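Local atomic coordinates of truncated hemoglobin from geobacillus stearothermophilus (Geobacillus stearothermophilus, PDB entry 2BKM), a protein that binds oxygen at the iron of a heme held in a truncated globin fold, and probably serves in oxygen storage, transport or related heme chemistry. Residues L61-A64 / H68-L71; T5-I10 / E14-L19; E86-C91 / H111-T116. One frame throughout, in Å; residues are numbered along the deposited sequence.

Interactions 1 and 3 both reach the heme, from different parts of its surroundings, whereas interaction 2 keeps its distance from it. Interaction 3 is the buried core contact: helices 82-98 and 104-120 meet through apolar side chains, and a tryptophan of the first reaches the iron-bound ligand. Interaction 1, partly buried, joins helix 61-66 to the loop before helix 71-75 and offers a phenol to a propionate. Interaction 2, also partly buried, ties the short helix 6-9 to helix 12-29 with a side-chain-to-backbone hydrogen bond. No two share a helix, yet Leu71 packs on Thr116, and Leu6 on Arg112, joining interactions 1 and 2 to interaction 3.

Interaction 1. Residues L61-A64 / H68-L71. With HEM (protoporphyrin IX containing Fe), chain D.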
loop_
_atom_site.group_PDB
_atom_site.type_symbol
_atom_site.label_atom_id
_atom_site.label_comp_id
_atom_site.label_asym_id
_atom_site.label_seq_id
_atom_site.Cartn_x
_atom_site.Cartn_y
_atom_site.Cartn_z
ATOM N N LEU A 61 -1.187 12.822 -7.503
ATOM C CA LEU A 61 0.253 12.895 -7.653
ATOM C C LEU A 61 0.842 11.784 -8.485
ATOM O O LEU A 61 1.855 11.952 -9.175
ATOM C CB LEU A 61 0.896 12.860 -6.284
ATOM C CG LEU A 61 0.537 14.005 -5.340
ATOM C CD1 LEU A 61 1.385 13.881 -4.086
ATOM C CD2 LEU A 61 0.754 15.354 -6.009
ATOM N N TYR A 62 0.258 10.606 -8.363
ATOM C CA TYR A 62 0.797 9.472 -9.049
ATOM C C TYR A 62 0.563 9.582 -10.555
ATOM O O TYR A 62 1.498 9.419 -11.334
ATOM C CB TYR A 62 0.187 8.167 -8.481
ATOM C CG TYR A 62 0.719 6.939 -9.191
ATOM C CD1 TYR A 62 1.831 6.247 -8.710
ATOM C CD2 TYR A 62 0.147 6.516 -10.408
ATOM C CE1 TYR A 62 2.332 5.132 -9.386
ATOM C CE2 TYR A 62 0.654 5.398 -11.086
ATOM C CZ TYR A 62 1.722 4.719 -10.574
ATOM O OH TYR A 62 2.206 3.654 -11.283
ATOM N N THR A 63 -0.670 9.889 -10.937
ATOM C CA THR A 63 -0.987 10.001 -12.363
ATOM C C THR A 63 -0.095 11.058 -13.008
ATOM O O THR A 63 0.429 10.846 -14.108
ATOM C CB THR A 63 -2.437 10.299 -12.561
ATOM O OG1 THR A 63 -3.186 9.122 -12.216
ATOM C CG2 THR A 63 -2.723 10.616 -14.035
ATOM N N ALA A 64 0.100 12.158 -12.301
ATOM C CA ALA A 64 0.869 13.293 -12.837
ATOM C C ALA A 64 2.250 12.843 -13.252
ATOM O O ALA A 64 2.780 13.278 -14.265
ATOM C CB ALA A 64 0.959 14.416 -11.815
ATOM N N HIS A 68 -1.854 6.653 -15.520
ATOM C CA HIS A 68 -2.897 5.942 -14.766
ATOM C C HIS A 68 -2.287 4.792 -13.964
ATOM O O HIS A 68 -1.356 4.133 -14.415
ATOM C CB HIS A 68 -3.998 5.454 -15.699
ATOM C CG HIS A 68 -4.891 6.558 -16.204
ATOM N ND1 HIS A 68 -4.946 7.806 -15.618
ATOM C CD2 HIS A 68 -5.783 6.585 -17.225
ATOM C CE1 HIS A 68 -5.814 8.562 -16.270
ATOM N NE2 HIS A 68 -6.339 7.842 -17.249
ATOM N N PRO A 69 -2.765 4.595 -12.725
ATOM C CA PRO A 69 -2.233 3.504 -11.910
ATOM C C PRO A 69 -2.283 2.127 -12.573
ATOM O O PRO A 69 -1.306 1.393 -12.489
ATOM C CB PRO A 69 -3.122 3.553 -10.670
ATOM C CG PRO A 69 -3.566 5.014 -10.563
ATOM C CD PRO A 69 -3.738 5.427 -12.007
ATOM N N MET A 70 -3.388 1.800 -13.228
ATOM C CA MET A 70 -3.593 0.466 -13.823
ATOM C C MET A 70 -2.875 -0.581 -12.971
ATOM O O MET A 70 -2.041 -1.377 -13.455
ATOM C CB MET A 70 -3.126 0.417 -15.280
ATOM C CG MET A 70 -1.693 0.754 -15.518
ATOM S SD MET A 70 -1.309 0.618 -17.285
ATOM C CE MET A 70 0.466 0.318 -17.213
ATOM N N LEU A 71 -3.205 -0.580 -11.688
ATOM C CA LEU A 71 -2.373 -1.277 -10.732
ATOM C C LEU A 71 -2.390 -2.755 -10.995
ATOM O O LEU A 71 -1.365 -3.392 -10.931
ATOM C CB LEU A 71 -2.851 -1.038 -9.312
ATOM C CG LEU A 71 -2.410 0.201 -8.544
ATOM C CD1 LEU A 71 -2.807 -0.106 -7.106
ATOM C CD2 LEU A 71 -0.952 0.520 -8.651
HETATM C CHA HEM D . 4.598 -1.780 -7.404
HETATM C CHB HEM D . 4.306 -5.978 -5.066
HETATM C CHC HEM D . -0.140 -4.728 -3.593
HETATM C CHD HEM D . 0.658 -0.227 -5.058
HETATM C C1A HEM D . 4.881 -2.996 -6.849
HETATM C C2A HEM D . 6.119 -3.708 -7.084
HETATM C C3A HEM D . 6.035 -4.868 -6.436
HETATM C C4A HEM D . 4.750 -4.922 -5.788
HETATM C CMA HEM D . 7.121 -5.958 -6.376
HETATM C CAA HEM D . 7.309 -3.183 -7.905
HETATM C CBA HEM D . 7.984 -2.059 -7.142
HETATM C CGA HEM D . 8.935 -1.237 -7.989
HETATM O O1A HEM D . 9.218 -1.578 -9.185
HETATM O O2A HEM D . 9.408 -0.185 -7.488
HETATM C C1B HEM D . 3.058 -6.009 -4.513
HETATM C C2B HEM D . 2.475 -7.151 -3.839
HETATM C C3B HEM D . 1.247 -6.807 -3.469
HETATM C C4B HEM D . 0.978 -5.443 -3.856
HETATM C CMB HEM D . 3.170 -8.503 -3.571
HETATM C CAB HEM D . 0.278 -7.706 -2.717
HETATM C CBB HEM D . -1.049 -7.635 -2.884
HETATM C C1C HEM D . -0.283 -3.370 -3.779
HETATM C C2C HEM D . -1.338 -2.550 -3.235
HETATM C C3C HEM D . -1.080 -1.310 -3.673
HETATM C C4C HEM D . 0.122 -1.327 -4.468
HETATM C CMC HEM D . -2.518 -3.022 -2.334
HETATM C CAC HEM D . -1.829 -0.000 -3.379
HETATM C CBC HEM D . -2.986 0.097 -2.741
HETATM C C1D HEM D . 1.764 -0.253 -5.849
HETATM C C2D HEM D . 2.226 0.884 -6.607
HETATM C C3D HEM D . 3.425 0.393 -7.334
HETATM C C4D HEM D . 3.559 -1.000 -6.986
HETATM C CMD HEM D . 1.625 2.296 -6.615
HETATM C CAD HEM D . 4.299 1.200 -8.275
HETATM C CBD HEM D . 3.865 0.933 -9.722
HETATM C CGD HEM D . 4.866 1.643 -10.604
HETATM O O1D HEM D . 5.997 1.105 -10.844
HETATM O O2D HEM D . 4.532 2.792 -11.000
HETATM N NA HEM D . 4.070 -3.778 -6.054
HETATM N NB HEM D . 2.109 -5.007 -4.500
HETATM N NC HEM D . 0.597 -2.598 -4.499
HETATM N ND HEM D . 2.581 -1.339 -6.095
HETATM FE FE HEM D . 2.328 -3.182 -5.305
#
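Thr63 and His68 bring the two backbones closest, with CA atoms 5.1 Å apart, where the chain leaves helix 61-66 and turns back on the way to helix 71-75. Tyr62 and Thr63 carry the helix side of the contact almost equally. With Tyr62 CG anti to the backbone N (chi1 179°), the ring extends alongside Pro69, the two side chains sliding past each other in opposite directions. Tyr62 CE2 lies 3.5 Å from Pro69 CA, which approaches the ring obliquely, and Tyr62 CD2 stands 4.0 Å from Pro69 CG. The carbonyl O of His68 lies at the ring edge. At the far end Tyr62 OH donates a very short hydrogen bond, 2.5 Å, to O2D of a heme propionate, an oxygen that lies near the plane of the ring. A short helix just ahead of the proximal helix is a feature of group II truncated globins, and helix 61-66, with the loop leading into helix 71-75, is consistent with it. Met70 occupies the N-cap of helix 71-75, and Leu71 opens it. The two methyls of Leu71 divide their contacts along the heme rim: CD2 lies 3.7 Å from the ring methyl CMD, and CD1 sits 3.9 Å from the vinyl carbon CAC. Tyr62 CE1 approaches CMD as well. Leu71 O accepts a hydrogen bond from His75 ND1, thus orienting the imidazole of a ligand-pocket residue. On the outer side Thr63 splits its branches: OG1 lies 3.7 Å from Pro69 CD while hydrogen-bonded to Gln54, and CG2 meets His68 ND1 obliquely at 3.9 Å. The carbonyl oxygens of His68 and Pro69 both accept hydrogen bonds from the guanidinium of Arg74.

Interaction 2. Residues T5-I10 / E14-L19; sequences TLYEAI and ETVAKL
Thr15 meets the C-terminal end of segment 5-10 with every atom of its side chain. Thr15 CB comes first, 3.3 Å from Ile10 O. Next, Thr15 OG1 donates a hydrogen bond of 2.8 Å to the same Ile10 O; the C=O...donor angle is 132°, and the hydroxyl is tilted 26° from the carbonyl plane. The last branch, Thr15 CG2, stays near Ile10 O, at 3.4 Å, but turns its other flank to the tip of isoleucine, with Ile10 CD1 at 3.9 Å. A chi1 of -62° sets OG1 beside the backbone N and CG2 anti to it, so that one branch serves the carbonyl while the other adds to the apolar seam. That seam runs on through Val16: its CG2 touches Tyr7 CE2 at 3.9 Å, the tyrosine and valine side chains crossing at about a right angle, and Ile10 CD1 lies at the margin of the same methyl. Ile10 also packs on Ala105 and Phe109 of helix 104-120, while Tyr7 and Val16 share Thr53 of helix 42-55. At the start of helix 6-9, Thr5 N bonds to Glu8 OE1 at 3.1 Å, met from above the carboxylate plane, in a capping box whose Thr5 OG1 is less surely placed. A first helix this short, followed after a brief turn by the long helix 12-29, is typical of truncated globins, in which helix A is much reduced.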
loop_
_atom_site.group_PDB
_atom_site.type_symbol
_atom_site.label_atom_id
_atom_site.label_comp_id
_atom_site.label_asym_id
_atom_site.label_seq_id
_atom_site.Cartn_x
_atom_site.Cartn_y
_atom_site.Cartn_z
ATOM N N THR A 5 -12.318 13.794 2.749
ATOM C CA THR A 5 -11.676 12.682 2.068
ATOM C C THR A 5 -11.001 11.836 3.102
ATOM O O THR A 5 -10.669 12.280 4.204
ATOM C CB THR A 5 -10.600 13.121 1.066
ATOM O OG1 THR A 5 -9.579 13.837 1.759
ATOM C CG2 THR A 5 -11.190 14.001 -0.072
ATOM N N LEU A 6 -10.771 10.596 2.721
ATOM C CA LEU A 6 -10.114 9.696 3.610
ATOM C C LEU A 6 -8.673 10.158 3.851
ATOM O O LEU A 6 -8.109 10.007 4.920
ATOM C CB LEU A 6 -10.218 8.325 2.977
ATOM C CG LEU A 6 -9.803 7.196 3.883
ATOM C CD1 LEU A 6 -10.521 7.259 5.257
ATOM C CD2 LEU A 6 -10.168 5.924 3.178
ATOM N N TYR A 7 -8.090 10.765 2.820
ATOM C CA TYR A 7 -6.786 11.377 2.936
ATOM C C TYR A 7 -6.742 12.351 4.118
ATOM O O TYR A 7 -5.893 12.240 4.992
ATOM C CB TYR A 7 -6.486 12.113 1.631
ATOM C CG TYR A 7 -5.152 12.785 1.571
ATOM C CD1 TYR A 7 -5.076 14.181 1.450
ATOM C CD2 TYR A 7 -3.969 12.046 1.511
ATOM C CE1 TYR A 7 -3.857 14.812 1.337
ATOM C CE2 TYR A 7 -2.736 12.686 1.406
ATOM C CZ TYR A 7 -2.697 14.067 1.311
ATOM O OH TYR A 7 -1.477 14.704 1.162
ATOM N N GLU A 8 -7.687 13.304 4.144
ATOM C CA GLU A 8 -7.749 14.232 5.274
ATOM C C GLU A 8 -8.051 13.502 6.575
ATOM O O GLU A 8 -7.479 13.805 7.632
ATOM C CB GLU A 8 -8.862 15.249 5.007
ATOM C CG GLU A 8 -8.585 16.191 3.862
ATOM C CD GLU A 8 -9.799 16.422 2.927
ATOM O OE1 GLU A 8 -10.971 16.472 3.396
ATOM O OE2 GLU A 8 -9.571 16.549 1.695
ATOM N N ALA A 9 -8.993 12.564 6.523
ATOM C CA ALA A 9 -9.440 11.863 7.713
ATOM C C ALA A 9 -8.298 11.213 8.439
ATOM O O ALA A 9 -8.324 11.119 9.663
ATOM C CB ALA A 9 -10.524 10.825 7.338
ATOM N N ILE A 10 -7.308 10.698 7.710
ATOM C CA ILE A 10 -6.232 10.005 8.372
ATOM C C ILE A 10 -5.060 10.900 8.710
ATOM O O ILE A 10 -4.097 10.454 9.325
ATOM C CB ILE A 10 -5.703 8.775 7.573
ATOM C CG1 ILE A 10 -4.985 9.243 6.301
ATOM C CG2 ILE A 10 -6.819 7.795 7.278
ATOM C CD1 ILE A 10 -4.152 8.102 5.643
ATOM N N GLU A 14 1.296 13.998 6.057
ATOM C CA GLU A 14 2.229 13.611 7.090
ATOM C C GLU A 14 2.004 12.157 7.462
ATOM O O GLU A 14 2.939 11.407 7.702
ATOM C CB GLU A 14 2.069 14.493 8.327
ATOM C CG GLU A 14 2.462 15.931 8.067
ATOM C CD GLU A 14 3.009 16.620 9.281
ATOM O OE1 GLU A 14 2.761 17.840 9.403
ATOM O OE2 GLU A 14 3.697 15.961 10.098
ATOM N N THR A 15 0.749 11.761 7.504
ATOM C CA THR A 15 0.461 10.360 7.813
ATOM C C THR A 15 0.937 9.458 6.671
ATOM O O THR A 15 1.545 8.410 6.895
ATOM C CB THR A 15 -1.031 10.173 8.029
ATOM O OG1 THR A 15 -1.399 10.961 9.155
ATOM C CG2 THR A 15 -1.364 8.728 8.357
ATOM N N VAL A 16 0.648 9.852 5.443
ATOM C CA VAL A 16 1.068 9.014 4.331
ATOM C C VAL A 16 2.563 8.848 4.321
ATOM O O VAL A 16 3.052 7.750 4.110
ATOM C CB VAL A 16 0.548 9.540 2.979
ATOM C CG1 VAL A 16 1.105 8.733 1.791
ATOM C CG2 VAL A 16 -0.977 9.536 2.974
ATOM N N ALA A 17 3.292 9.943 4.553
ATOM C CA ALA A 17 4.746 9.856 4.558
ATOM C C ALA A 17 5.257 8.886 5.610
ATOM O O ALA A 17 6.143 8.075 5.331
ATOM C CB ALA A 17 5.336 11.233 4.826
ATOM N N LYS A 18 4.745 9.022 6.831
ATOM C CA LYS A 18 5.196 8.194 7.899
ATOM C C LYS A 18 4.860 6.743 7.609
ATOM O O LYS A 18 5.642 5.863 7.843
ATOM C CB LYS A 18 4.484 8.600 9.191
ATOM C CG LYS A 18 5.082 9.790 9.864
ATOM C CD LYS A 18 4.206 10.142 11.034
ATOM C CE LYS A 18 4.954 10.977 12.041
ATOM N NZ LYS A 18 4.133 11.028 13.270
ATOM N N LEU A 19 3.649 6.543 7.104
ATOM C CA LEU A 19 3.159 5.199 6.831
ATOM C C LEU A 19 4.025 4.494 5.798
ATOM O O LEU A 19 4.416 3.336 5.985
ATOM C CB LEU A 19 1.709 5.263 6.339
ATOM C CG LEU A 19 1.106 3.872 6.082
ATOM C CD1 LEU A 19 1.104 3.033 7.352
ATOM C CD2 LEU A 19 -0.311 4.090 5.566
#

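Interaction 3. Residues E86-C91 / H111-T116. With HEM (protoporphyrin IX containing Fe), chain D; OXY (oxygen molecule), chain C; ACT (acetate ion), chain E.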
loop_
_atom_site.group_PDB
_atom_site.type_symbol
_atom_site.label_atom_id
_atom_site.label_comp_id
_atom_site.label_asym_id
_atom_site.label_seq_id
_atom_site.Cartn_x
_atom_site.Cartn_y
_atom_site.Cartn_z
ATOM N N GLU A 86 -1.333 -11.467 1.674
ATOM C CA GLU A 86 -1.414 -11.414 3.135
ATOM C C GLU A 86 -0.151 -10.823 3.715
ATOM O O GLU A 86 -0.185 -10.103 4.725
ATOM C CB GLU A 86 -1.659 -12.792 3.742
ATOM C CG GLU A 86 -2.968 -13.337 3.449
ATOM C CD GLU A 86 -4.071 -12.557 4.115
ATOM O OE1 GLU A 86 -5.102 -12.310 3.458
ATOM O OE2 GLU A 86 -3.893 -12.242 5.313
ATOM N N ALA A 87 0.994 -11.151 3.149
ATOM C CA ALA A 87 2.220 -10.561 3.676
ATOM C C ALA A 87 2.236 -9.051 3.518
ATOM O O ALA A 87 2.656 -8.320 4.437
ATOM C CB ALA A 87 3.437 -11.206 2.997
ATOM N N TRP A 88 1.796 -8.571 2.349
ATOM C CA TRP A 88 1.776 -7.149 2.108
ATOM C C TRP A 88 0.837 -6.500 3.135
ATOM O O TRP A 88 1.184 -5.524 3.770
ATOM C CB TRP A 88 1.271 -6.941 0.683
ATOM C CG TRP A 88 1.404 -5.569 0.125
ATOM C CD1 TRP A 88 2.347 -5.141 -0.780
ATOM C CD2 TRP A 88 0.564 -4.441 0.391
ATOM N NE1 TRP A 88 2.139 -3.826 -1.106
ATOM C CE2 TRP A 88 1.043 -3.365 -0.417
ATOM C CE3 TRP A 88 -0.581 -4.245 1.172
ATOM C CZ2 TRP A 88 0.480 -2.087 -0.373
ATOM C CZ3 TRP A 88 -1.169 -2.954 1.202
ATOM C CH2 TRP A 88 -0.641 -1.909 0.413
ATOM N N LEU A 89 -0.353 -7.085 3.283
ATOM C CA LEU A 89 -1.330 -6.493 4.223
ATOM C C LEU A 89 -0.809 -6.564 5.648
ATOM O O LEU A 89 -1.079 -5.652 6.438
ATOM C CB LEU A 89 -2.684 -7.195 4.091
ATOM C CG LEU A 89 -3.339 -6.831 2.759
ATOM C CD1 LEU A 89 -4.479 -7.822 2.557
ATOM C CD2 LEU A 89 -3.831 -5.406 2.778
ATOM N N ALA A 90 -0.101 -7.640 5.995
ATOM C CA ALA A 90 0.417 -7.737 7.366
ATOM C C ALA A 90 1.482 -6.682 7.602
ATOM O O ALA A 90 1.566 -6.086 8.701
ATOM C CB ALA A 90 0.988 -9.126 7.593
ATOM N N CYS A 91 2.305 -6.421 6.589
ATOM C CA CYS A 91 3.265 -5.307 6.715
ATOM C C CYS A 91 2.563 -4.008 6.862
ATOM O O CYS A 91 3.009 -3.164 7.624
ATOM C CB CYS A 91 4.209 -5.239 5.529
ATOM S SG CYS A 91 5.393 -6.647 5.499
ATOM N N HIS A 111 -9.341 -1.260 4.790
ATOM C CA HIS A 111 -10.268 -2.099 4.031
ATOM C C HIS A 111 -10.175 -1.810 2.555
ATOM O O HIS A 111 -10.299 -2.729 1.754
ATOM C CB HIS A 111 -11.681 -1.913 4.548
ATOM C CG HIS A 111 -11.835 -2.468 5.907
ATOM N ND1 HIS A 111 -12.769 -1.981 6.800
ATOM C CD2 HIS A 111 -11.149 -3.440 6.562
ATOM C CE1 HIS A 111 -12.655 -2.641 7.943
ATOM N NE2 HIS A 111 -11.699 -3.554 7.821
ATOM N N ARG A 112 -9.930 -0.569 2.179
ATOM C CA ARG A 112 -9.743 -0.298 0.743
ATOM C C ARG A 112 -8.527 -1.070 0.283
ATOM O O ARG A 112 -8.565 -1.671 -0.771
ATOM C CB ARG A 112 -9.534 1.187 0.513
ATOM C CG ARG A 112 -10.804 1.971 0.730
ATOM C CD ARG A 112 -10.740 3.358 0.196
ATOM N NE ARG A 112 -10.362 3.394 -1.210
ATOM C CZ ARG A 112 -9.926 4.496 -1.806
ATOM N NH1 ARG A 112 -9.880 5.659 -1.132
ATOM N NH2 ARG A 112 -9.545 4.441 -3.068
ATOM N N LEU A 113 -7.475 -1.064 1.108
ATOM C CA LEU A 113 -6.258 -1.774 0.708
ATOM C C LEU A 113 -6.470 -3.274 0.645
ATOM O O LEU A 113 -5.870 -3.940 -0.205
ATOM C CB LEU A 113 -5.146 -1.452 1.682
ATOM C CG LEU A 113 -4.665 -0.002 1.681
ATOM C CD1 LEU A 113 -3.649 0.131 2.770
ATOM C CD2 LEU A 113 -4.086 0.394 0.337
ATOM N N VAL A 114 -7.302 -3.832 1.525
ATOM C CA VAL A 114 -7.621 -5.276 1.463
ATOM C C VAL A 114 -8.258 -5.555 0.129
ATOM O O VAL A 114 -7.892 -6.542 -0.516
ATOM C CB VAL A 114 -8.588 -5.661 2.608
ATOM C CG1 VAL A 114 -9.094 -7.046 2.424
ATOM C CG2 VAL A 114 -7.887 -5.475 3.972
ATOM N N LEU A 115 -9.174 -4.706 -0.316
ATOM C CA LEU A 115 -9.818 -4.939 -1.610
ATOM C C LEU A 115 -8.820 -4.794 -2.756
ATOM O O LEU A 115 -8.787 -5.614 -3.680
ATOM C CB LEU A 115 -11.019 -4.012 -1.787
ATOM C CG LEU A 115 -12.167 -4.218 -0.796
ATOM C CD1 LEU A 115 -12.991 -5.435 -1.303
ATOM C CD2 LEU A 115 -11.799 -4.453 0.611
ATOM N N THR A 116 -7.997 -3.759 -2.716
ATOM C CA THR A 116 -7.005 -3.558 -3.803
ATOM C C THR A 116 -6.049 -4.731 -3.817
ATOM O O THR A 116 -5.743 -5.275 -4.876
ATOM C CB THR A 116 -6.299 -2.231 -3.617
ATOM O OG1 THR A 116 -7.326 -1.219 -3.616
ATOM C CG2 THR A 116 -5.314 -2.001 -4.789
HETATM C CHA HEM D . 4.598 -1.780 -7.404
HETATM C CHB HEM D . 4.306 -5.978 -5.066
HETATM C CHC HEM D . -0.140 -4.728 -3.593
HETATM C CHD HEM D . 0.658 -0.227 -5.058
HETATM C C1A HEM D . 4.881 -2.996 -6.849
HETATM C C2A HEM D . 6.119 -3.708 -7.084
HETATM C C3A HEM D . 6.035 -4.868 -6.436
HETATM C C4A HEM D . 4.750 -4.922 -5.788
HETATM C CMA HEM D . 7.121 -5.958 -6.376
HETATM C CAA HEM D . 7.309 -3.183 -7.905
HETATM C CBA HEM D . 7.984 -2.059 -7.142
HETATM C CGA HEM D . 8.935 -1.237 -7.989
HETATM O O1A HEM D . 9.218 -1.578 -9.185
HETATM O O2A HEM D . 9.408 -0.185 -7.488
HETATM C C1B HEM D . 3.058 -6.009 -4.513
HETATM C C2B HEM D . 2.475 -7.151 -3.839
HETATM C C3B HEM D . 1.247 -6.807 -3.469
HETATM C C4B HEM D . 0.978 -5.443 -3.856
HETATM C CMB HEM D . 3.170 -8.503 -3.571
HETATM C CAB HEM D . 0.278 -7.706 -2.717
HETATM C CBB HEM D . -1.049 -7.635 -2.884
HETATM C C1C HEM D . -0.283 -3.370 -3.779
HETATM C C2C HEM D . -1.338 -2.550 -3.235
HETATM C C3C HEM D . -1.080 -1.310 -3.673
HETATM C C4C HEM D . 0.122 -1.327 -4.468
HETATM C CMC HEM D . -2.518 -3.022 -2.334
HETATM C CAC HEM D . -1.829 -0.000 -3.379
HETATM C CBC HEM D . -2.986 0.097 -2.741
HETATM C C1D HEM D . 1.764 -0.253 -5.849
HETATM C C2D HEM D . 2.226 0.884 -6.607
HETATM C C3D HEM D . 3.425 0.393 -7.334
HETATM C C4D HEM D . 3.559 -1.000 -6.986
HETATM C CMD HEM D . 1.625 2.296 -6.615
HETATM C CAD HEM D . 4.299 1.200 -8.275
HETATM C CBD HEM D . 3.865 0.933 -9.722
HETATM C CGD HEM D . 4.866 1.643 -10.604
HETATM O O1D HEM D . 5.997 1.105 -10.844
HETATM O O2D HEM D . 4.532 2.792 -11.000
HETATM N NA HEM D . 4.070 -3.778 -6.054
HETATM N NB HEM D . 2.109 -5.007 -4.500
HETATM N NC HEM D . 0.597 -2.598 -4.499
HETATM N ND HEM D . 2.581 -1.339 -6.095
HETATM FE FE HEM D . 2.328 -3.182 -5.305
HETATM O O1 OXY C . 2.868 -2.919 -3.430
HETATM O O2 OXY C . 3.895 -2.366 -3.220
HETATM C C ACT E . 4.124 -1.634 -3.272
HETATM O O ACT E . 4.332 -1.577 -2.063
HETATM O OXT ACT E . 3.215 -2.366 -3.614
HETATM C CH3 ACT E . 4.909 -0.846 -4.251
#
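Leu89 packs against Leu113 and Val114 in a buried, apolar contact between helices 82-98 and 104-120, one of the two antiparallel helix pairs of the truncated globin two-over-two sandwich. The axes of segments 86-91 and 111-116 run nearly antiparallel, at 163°, and come within 10.4 Å. Leu89 CD2 does most of the touching: it rests 3.9 Å from Leu113 O, and Val114 CG2 lies 4.2 Å from the same methyl. On the heme side of Leu89, the neighbouring Trp88 brings CH2 obliquely to Leu113 CD2 at 4.1 Å. Trp88 CG is anti to its own N, which carries the indole out from the helix and lays one face over the porphyrin, with Trp88 CD1 3.3 Å from HEM C3B. Leu113 CD2 presses just as tightly on vinyl carbon CBC, and Thr116 CG2 touches that vinyl too. The indole edge looks to the distal site: Trp88 NE1 donates to iron-bound O1 of the oxygen molecule at 2.6 Å, bent at 142°, and more nearly straight, 173°, to O2. An acetate is modelled in overlapping positions, so it and oxygen must be alternative occupants; Trp88 NE1 reaches acetate OXT at 3.1 Å. A tryptophan donor here is known from group II and III truncated hemoglobins, where it helps to stabilise bound ligand, as it probably does here, and Tyr24 OH also bonds to the acetate. Around the contact, Phe23 of helix 12-29 meets the indole edge-to-face, while Gln48, Leu52 and Tyr55 bring helix 42-55 against Trp88 and Leu113, so that the second helix pair packs onto the first.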